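Local coordinates for aerobactin synthase IucA (Klebsiella pneumoniae subsp. pneumoniae, PDB 5JM8), which probably catalyses ATP-dependent joining of citrate to a hydroxylysine derivative in the biosynthesis of the siderophore aerobactin, as an NIS synthetase, at residues A[180-185]-A[249-254]; A[225-230]-A[279-284]. All blocks are in the same frame, centred on the assembly; numbering follows the deposited sequence.

Interaction 1 of 2, residues A[180-185]-A[249-254]; sequences RWFAVN and IKDLGE
Segments 180-185 and 249-254 pair antiparallel in a three-stranded sheet, with a classic beta bulge near one end. Ala183 and Lys250 form the regular hydrogen-bonded pair. Lys250 N gives the straighter bond, 2.8 Å to Ala183 O at 164°. Ala183 N returns one to Lys250 O, and both donors lie in the plane of the carbonyl they meet. At the bulge Leu252 and Gly253 both face Trp181. Leu252 N reaches Trp181 O almost along the C=O axis, 2.9 Å away. Trp181 N binds Gly253 O from above the carbonyl plane. Gly253 has a positive phi of 83°, a backbone shape that suits a residue with no side chain.

The tight part is apolar. Phe182, Val184 and Ile249 share one face, where Phe182 CD2 lies 4.0 Å from Ile249 CG2. Cys240, Leu243 and Val244 of helix 238-246 cover Ile249. At the bulge Leu252 CD1 packs 4.1 Å from Ala183 CB. The buried Trp181 indole is held by a bond from NE1 to Ala255 O.

The looser, more exposed groups are polar and lie on both faces. On the Ala183 face the extended Lys250 chain leads away to a salt bridge with Glu216. Arg180, Asp251 and Glu254 lie at the Gly253 end of the Phe182 face. Arg180 forms a salt bridge with Asp251, although NH2 and OD2 are modelled too close for their positions to be sure. Glu254 pairs with Arg168. Asp251 OD1 also closes an Asx turn by accepting from Gly253 N at 3.0 Å, and it sits near the plane of the Phe182 ring, 3.4 Å from the edge atom CE1.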
loop_
_atom_site.group_PDB
_atom_site.type_symbol
_atom_site.label_atom_id
_atom_site.label_comp_id
_atom_site.label_asym_id
_atom_site.label_seq_id
_atom_site.Cartn_x
_atom_site.Cartn_y
_atom_site.Cartn_z
ATOM N N ARG A 180 18.760 -12.882 16.491
ATOM C CA ARG A 180 20.184 -13.121 16.651
ATOM C C ARG A 180 20.550 -14.304 15.768
ATOM O O ARG A 180 19.727 -15.195 15.559
ATOM C CB ARG A 180 20.531 -13.394 18.113
ATOM C CG ARG A 180 22.013 -13.541 18.386
ATOM C CD ARG A 180 22.260 -13.688 19.872
ATOM N NE ARG A 180 23.680 -13.751 20.202
ATOM C CZ ARG A 180 24.455 -12.688 20.385
ATOM N NH1 ARG A 180 23.961 -11.464 20.261
ATOM N NH2 ARG A 180 25.734 -12.853 20.690
ATOM N N TRP A 181 21.773 -14.314 15.247
ATOM C CA TRP A 181 22.168 -15.318 14.262
ATOM C C TRP A 181 23.539 -15.926 14.540
ATOM O O TRP A 181 24.495 -15.210 14.835
ATOM C CB TRP A 181 22.165 -14.700 12.864
ATOM C CG TRP A 181 20.812 -14.239 12.401
ATOM C CD1 TRP A 181 20.247 -13.013 12.606
ATOM C CD2 TRP A 181 19.859 -14.998 11.647
ATOM N NE1 TRP A 181 19.002 -12.963 12.027
ATOM C CE2 TRP A 181 18.740 -14.170 11.433
ATOM C CE3 TRP A 181 19.844 -16.298 11.134
ATOM C CZ2 TRP A 181 17.619 -14.599 10.727
ATOM C CZ3 TRP A 181 18.731 -16.722 10.435
ATOM C CH2 TRP A 181 17.635 -15.876 10.237
ATOM N N PHE A 182 23.615 -17.253 14.443
ATOM C CA PHE A 182 24.881 -17.976 14.530
ATOM C C PHE A 182 25.201 -18.656 13.208
ATOM O O PHE A 182 24.326 -19.259 12.586
ATOM C CB PHE A 182 24.844 -19.048 15.626
ATOM C CG PHE A 182 24.789 -18.508 17.030
ATOM C CD1 PHE A 182 24.908 -17.151 17.294
ATOM C CD2 PHE A 182 24.626 -19.375 18.094
ATOM C CE1 PHE A 182 24.856 -16.676 18.591
ATOM C CE2 PHE A 182 24.571 -18.907 19.392
ATOM C CZ PHE A 182 24.688 -17.558 19.640
ATOM N N ALA A 183 26.457 -18.568 12.784
ATOM C CA ALA A 183 26.954 -19.436 11.725
ATOM C C ALA A 183 27.418 -20.726 12.387
ATOM O O ALA A 183 28.297 -20.703 13.248
ATOM C CB ALA A 183 28.078 -18.778 10.951
ATOM N N VAL A 184 26.808 -21.841 11.995
ATOM C CA VAL A 184 27.013 -23.115 12.675
ATOM C C VAL A 184 27.360 -24.233 11.698
ATOM O O VAL A 184 26.725 -24.371 10.653
ATOM C CB VAL A 184 25.753 -23.524 13.467
ATOM C CG1 VAL A 184 25.988 -24.823 14.224
ATOM C CG2 VAL A 184 25.338 -22.416 14.420
ATOM N N ASN A 185 28.364 -25.032 12.045
ATOM C CA ASN A 185 28.708 -26.203 11.248
ATOM C C ASN A 185 27.574 -27.221 11.333
ATOM O O ASN A 185 27.049 -27.486 12.413
ATOM C CB ASN A 185 30.031 -26.819 11.722
ATOM C CG ASN A 185 30.517 -27.946 10.816
ATOM O OD1 ASN A 185 29.724 -28.708 10.267
ATOM N ND2 ASN A 185 31.830 -28.056 10.666
ATOM N N ILE A 249 30.981 -22.731 15.821
ATOM C CA ILE A 249 29.984 -21.678 15.981
ATOM C C ILE A 249 30.628 -20.302 15.867
ATOM O O ILE A 249 31.641 -20.023 16.512
ATOM C CB ILE A 249 29.250 -21.781 17.335
ATOM C CG1 ILE A 249 28.323 -23.000 17.333
ATOM C CG2 ILE A 249 28.440 -20.502 17.611
ATOM C CD1 ILE A 249 27.554 -23.217 18.631
ATOM N N LYS A 250 30.023 -19.446 15.048
ATOM C CA LYS A 250 30.405 -18.044 14.969
ATOM C C LYS A 250 29.195 -17.177 15.296
ATOM O O LYS A 250 28.120 -17.353 14.724
ATOM C CB LYS A 250 30.956 -17.695 13.585
ATOM C CG LYS A 250 31.364 -16.232 13.435
ATOM C CD LYS A 250 31.895 -15.929 12.045
ATOM C CE LYS A 250 32.300 -14.466 11.918
ATOM N NZ LYS A 250 32.798 -14.134 10.554
ATOM N N ASP A 251 29.380 -16.246 16.222
ATOM C CA ASP A 251 28.317 -15.343 16.638
ATOM C C ASP A 251 28.235 -14.130 15.710
ATOM O O ASP A 251 29.097 -13.251 15.747
ATOM C CB ASP A 251 28.557 -14.895 18.080
ATOM C CG ASP A 251 27.409 -14.084 18.642
ATOM O OD1 ASP A 251 26.443 -13.799 17.903
ATOM O OD2 ASP A 251 27.476 -13.725 19.836
ATOM N N LEU A 252 27.184 -14.080 14.895
ATOM C CA LEU A 252 27.027 -13.016 13.906
ATOM C C LEU A 252 26.272 -11.817 14.471
ATOM O O LEU A 252 26.220 -10.756 13.847
ATOM C CB LEU A 252 26.303 -13.551 12.667
ATOM C CG LEU A 252 26.991 -14.709 11.937
ATOM C CD1 LEU A 252 26.157 -15.172 10.752
ATOM C CD2 LEU A 252 28.387 -14.314 11.476
ATOM N N GLY A 253 25.687 -11.985 15.651
ATOM C CA GLY A 253 24.948 -10.912 16.291
ATOM C C GLY A 253 23.522 -10.798 15.782
ATOM O O GLY A 253 23.007 -11.712 15.132
ATOM N N GLU A 254 22.886 -9.669 16.084
ATOM C CA GLU A 254 21.526 -9.406 15.626
ATOM C C GLU A 254 21.524 -8.826 14.219
ATOM O O GLU A 254 22.409 -8.049 13.860
ATOM C CB GLU A 254 20.818 -8.444 16.578
ATOM C CG GLU A 254 20.701 -8.956 17.998
ATOM C CD GLU A 254 20.053 -7.949 18.924
ATOM O OE1 GLU A 254 19.737 -6.831 18.461
ATOM O OE2 GLU A 254 19.859 -8.275 20.113
HETATM O O HOH W 1 20.892 -10.357 20.855
#

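Interaction 2 of 2, residues A[225-230]-A[279-284]; sequences PLHPWQ and FSLSVR
The N-terminus of helix 228-235 meets strand 275-284 here, and His227 is the N-cap residue. Its CG is anti to the backbone N (chi1 -172°). This swings the ring back so that ND1 can accept from Trp229 N at 3.1 Å, with the donor in the ring plane. The capping bond helps fix the ring for two further contacts. Leu281 CD1 sits over the centre of one face, 4.0 Å from the His227 ring centroid. The edge of His227 points toward the face of Phe279 in an offset edge-to-face pair, planes at 84°. His227 CB lies over that same Phe279 ring, 3.9 Å from its centroid.

In the first turn of the helix, Gln230 is bent at chi2. Its OE1 accepts from Ser282 N at 2.8 Å. The bond is nearly straight at 170°, but the donor stands above the amide plane. Ser282 OG adds a weak bond to OE1. Ser282 is also the centre of an inverse gamma turn. Trp229 CE3 touches the same Leu281 methyl, CD1, at 3.8 Å.

Trp229 NE1 bonds to Glu165 of helix 163-169, and Tyr169 meets both the His227 and Trp229 rings. Pro225 rests on strands 177-185 and 345-350.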
loop_
_atom_site.group_PDB
_atom_site.type_symbol
_atom_site.label_atom_id
_atom_site.label_comp_id
_atom_site.label_asym_id
_atom_site.label_seq_id
_atom_site.Cartn_x
_atom_site.Cartn_y
_atom_site.Cartn_z
ATOM N N PRO A 225 19.038 -19.357 13.378
ATOM C CA PRO A 225 18.390 -18.243 14.080
ATOM C C PRO A 225 18.204 -18.489 15.574
ATOM O O PRO A 225 17.979 -19.626 15.989
ATOM C CB PRO A 225 17.035 -18.142 13.383
ATOM C CG PRO A 225 16.733 -19.544 12.984
ATOM C CD PRO A 225 18.059 -20.173 12.636
ATOM N N LEU A 226 18.300 -17.422 16.364
ATOM C CA LEU A 226 18.126 -17.501 17.812
ATOM C C LEU A 226 17.306 -16.340 18.362
ATOM O O LEU A 226 17.258 -15.262 17.772
ATOM C CB LEU A 226 19.486 -17.521 18.519
ATOM C CG LEU A 226 20.221 -18.861 18.600
ATOM C CD1 LEU A 226 21.098 -19.073 17.387
ATOM C CD2 LEU A 226 21.040 -18.935 19.875
ATOM N N HIS A 227 16.668 -16.576 19.505
ATOM C CA HIS A 227 15.999 -15.521 20.252
ATOM C C HIS A 227 17.082 -14.681 20.928
ATOM O O HIS A 227 17.974 -15.240 21.569
ATOM C CB HIS A 227 15.031 -16.118 21.278
ATOM C CG HIS A 227 14.165 -15.109 21.967
ATOM N ND1 HIS A 227 14.674 -14.108 22.764
ATOM C CD2 HIS A 227 12.819 -14.957 21.988
ATOM C CE1 HIS A 227 13.682 -13.377 23.240
ATOM N NE2 HIS A 227 12.545 -13.871 22.785
ATOM N N PRO A 228 17.024 -13.342 20.779
ATOM C CA PRO A 228 18.110 -12.496 21.295
ATOM C C PRO A 228 18.444 -12.734 22.766
ATOM O O PRO A 228 19.602 -12.611 23.152
ATOM C CB PRO A 228 17.569 -11.077 21.093
ATOM C CG PRO A 228 16.636 -11.194 19.955
ATOM C CD PRO A 228 15.990 -12.541 20.099
ATOM N N TRP A 229 17.441 -13.074 23.570
ATOM C CA TRP A 229 17.656 -13.327 24.990
ATOM C C TRP A 229 18.210 -14.733 25.234
ATOM O O TRP A 229 19.131 -14.904 26.032
ATOM C CB TRP A 229 16.354 -13.129 25.769
ATOM C CG TRP A 229 16.547 -13.151 27.256
ATOM C CD1 TRP A 229 16.955 -12.115 28.044
ATOM C CD2 TRP A 229 16.339 -14.265 28.133
ATOM N NE1 TRP A 229 17.017 -12.514 29.357
ATOM C CE2 TRP A 229 16.644 -13.830 29.439
ATOM C CE3 TRP A 229 15.926 -15.587 27.942
ATOM C CZ2 TRP A 229 16.548 -14.670 30.548
ATOM C CZ3 TRP A 229 15.832 -16.420 29.045
ATOM C CH2 TRP A 229 16.141 -15.957 30.331
ATOM N N GLN A 230 17.655 -15.734 24.557
ATOM C CA GLN A 230 18.166 -17.101 24.666
ATOM C C GLN A 230 19.588 -17.200 24.151
ATOM O O GLN A 230 20.435 -17.847 24.764
ATOM C CB GLN A 230 17.294 -18.082 23.886
ATOM C CG GLN A 230 16.052 -18.528 24.614
ATOM C CD GLN A 230 16.354 -19.401 25.815
ATOM O OE1 GLN A 230 16.009 -19.058 26.944
ATOM N NE2 GLN A 230 16.988 -20.543 25.576
ATOM N N PHE A 279 10.431 -20.283 19.712
ATOM C CA PHE A 279 11.679 -20.637 20.378
ATOM C C PHE A 279 11.474 -21.351 21.705
ATOM O O PHE A 279 10.482 -21.131 22.402
ATOM C CB PHE A 279 12.525 -19.387 20.630
ATOM C CG PHE A 279 13.087 -18.763 19.386
ATOM C CD1 PHE A 279 14.143 -19.353 18.712
ATOM C CD2 PHE A 279 12.573 -17.572 18.903
ATOM C CE1 PHE A 279 14.664 -18.773 17.575
ATOM C CE2 PHE A 279 13.093 -16.987 17.766
ATOM C CZ PHE A 279 14.138 -17.587 17.103
ATOM N N SER A 280 12.433 -22.207 22.042
ATOM C CA SER A 280 12.569 -22.716 23.397
ATOM C C SER A 280 13.087 -21.568 24.252
ATOM O O SER A 280 14.246 -21.177 24.129
ATOM C CB SER A 280 13.522 -23.913 23.438
ATOM O OG SER A 280 13.599 -24.467 24.737
ATOM N N LEU A 281 12.220 -21.019 25.100
ATOM C CA LEU A 281 12.538 -19.812 25.860
ATOM C C LEU A 281 12.486 -20.079 27.363
ATOM O O LEU A 281 11.427 -20.367 27.913
ATOM C CB LEU A 281 11.564 -18.689 25.478
ATOM C CG LEU A 281 11.770 -17.304 26.099
ATOM C CD1 LEU A 281 13.119 -16.725 25.717
ATOM C CD2 LEU A 281 10.651 -16.361 25.676
ATOM N N SER A 282 13.635 -19.982 28.023
ATOM C CA SER A 282 13.723 -20.285 29.447
ATOM C C SER A 282 13.104 -19.181 30.302
ATOM O O SER A 282 13.807 -18.459 31.011
ATOM C CB SER A 282 15.183 -20.507 29.848
ATOM O OG SER A 282 15.746 -21.587 29.122
ATOM N N VAL A 283 11.781 -19.066 30.235
ATOM C CA VAL A 283 11.043 -18.056 30.988
ATOM C C VAL A 283 9.739 -18.651 31.516
ATOM O O VAL A 283 9.103 -19.462 30.843
ATOM C CB VAL A 283 10.735 -16.817 30.116
ATOM C CG1 VAL A 283 9.999 -15.755 30.921
ATOM C CG2 VAL A 283 12.014 -16.238 29.548
ATOM N N ARG A 284 9.349 -18.244 32.722
ATOM C CA ARG A 284 8.133 -18.750 33.346
ATOM C C ARG A 284 6.938 -17.858 33.031
ATOM O O ARG A 284 6.892 -16.699 33.444
ATOM C CB ARG A 284 8.312 -18.857 34.860
#

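Overall arrangement
Interactions 1 and 2 have centres about 15 Å apart. Both reach one three-stranded sheet, in which strand 177-185 lies between 221-226 and 249-255. Segment 279-284 belongs to the neighbouring eight-stranded sheet. Arg180 O and Leu226 N are 2.8 Å apart, a probable hydrogen bond. Phe182 CE2 packs 3.6 Å from Leu226 CD2, and Trp181 CZ3 lies 3.7 Å from Pro225 CB. The segments alternate along the chain. Interaction 1 is peripheral: its centre is about 31 Å from the chain centre. The centre of interaction 2 is about 18 Å from it. There the Leu281 side chain is about 9 Å from bound ATP and about 13 Å from magnesium, so this contact links the sheet to the surroundings of the nucleotide site.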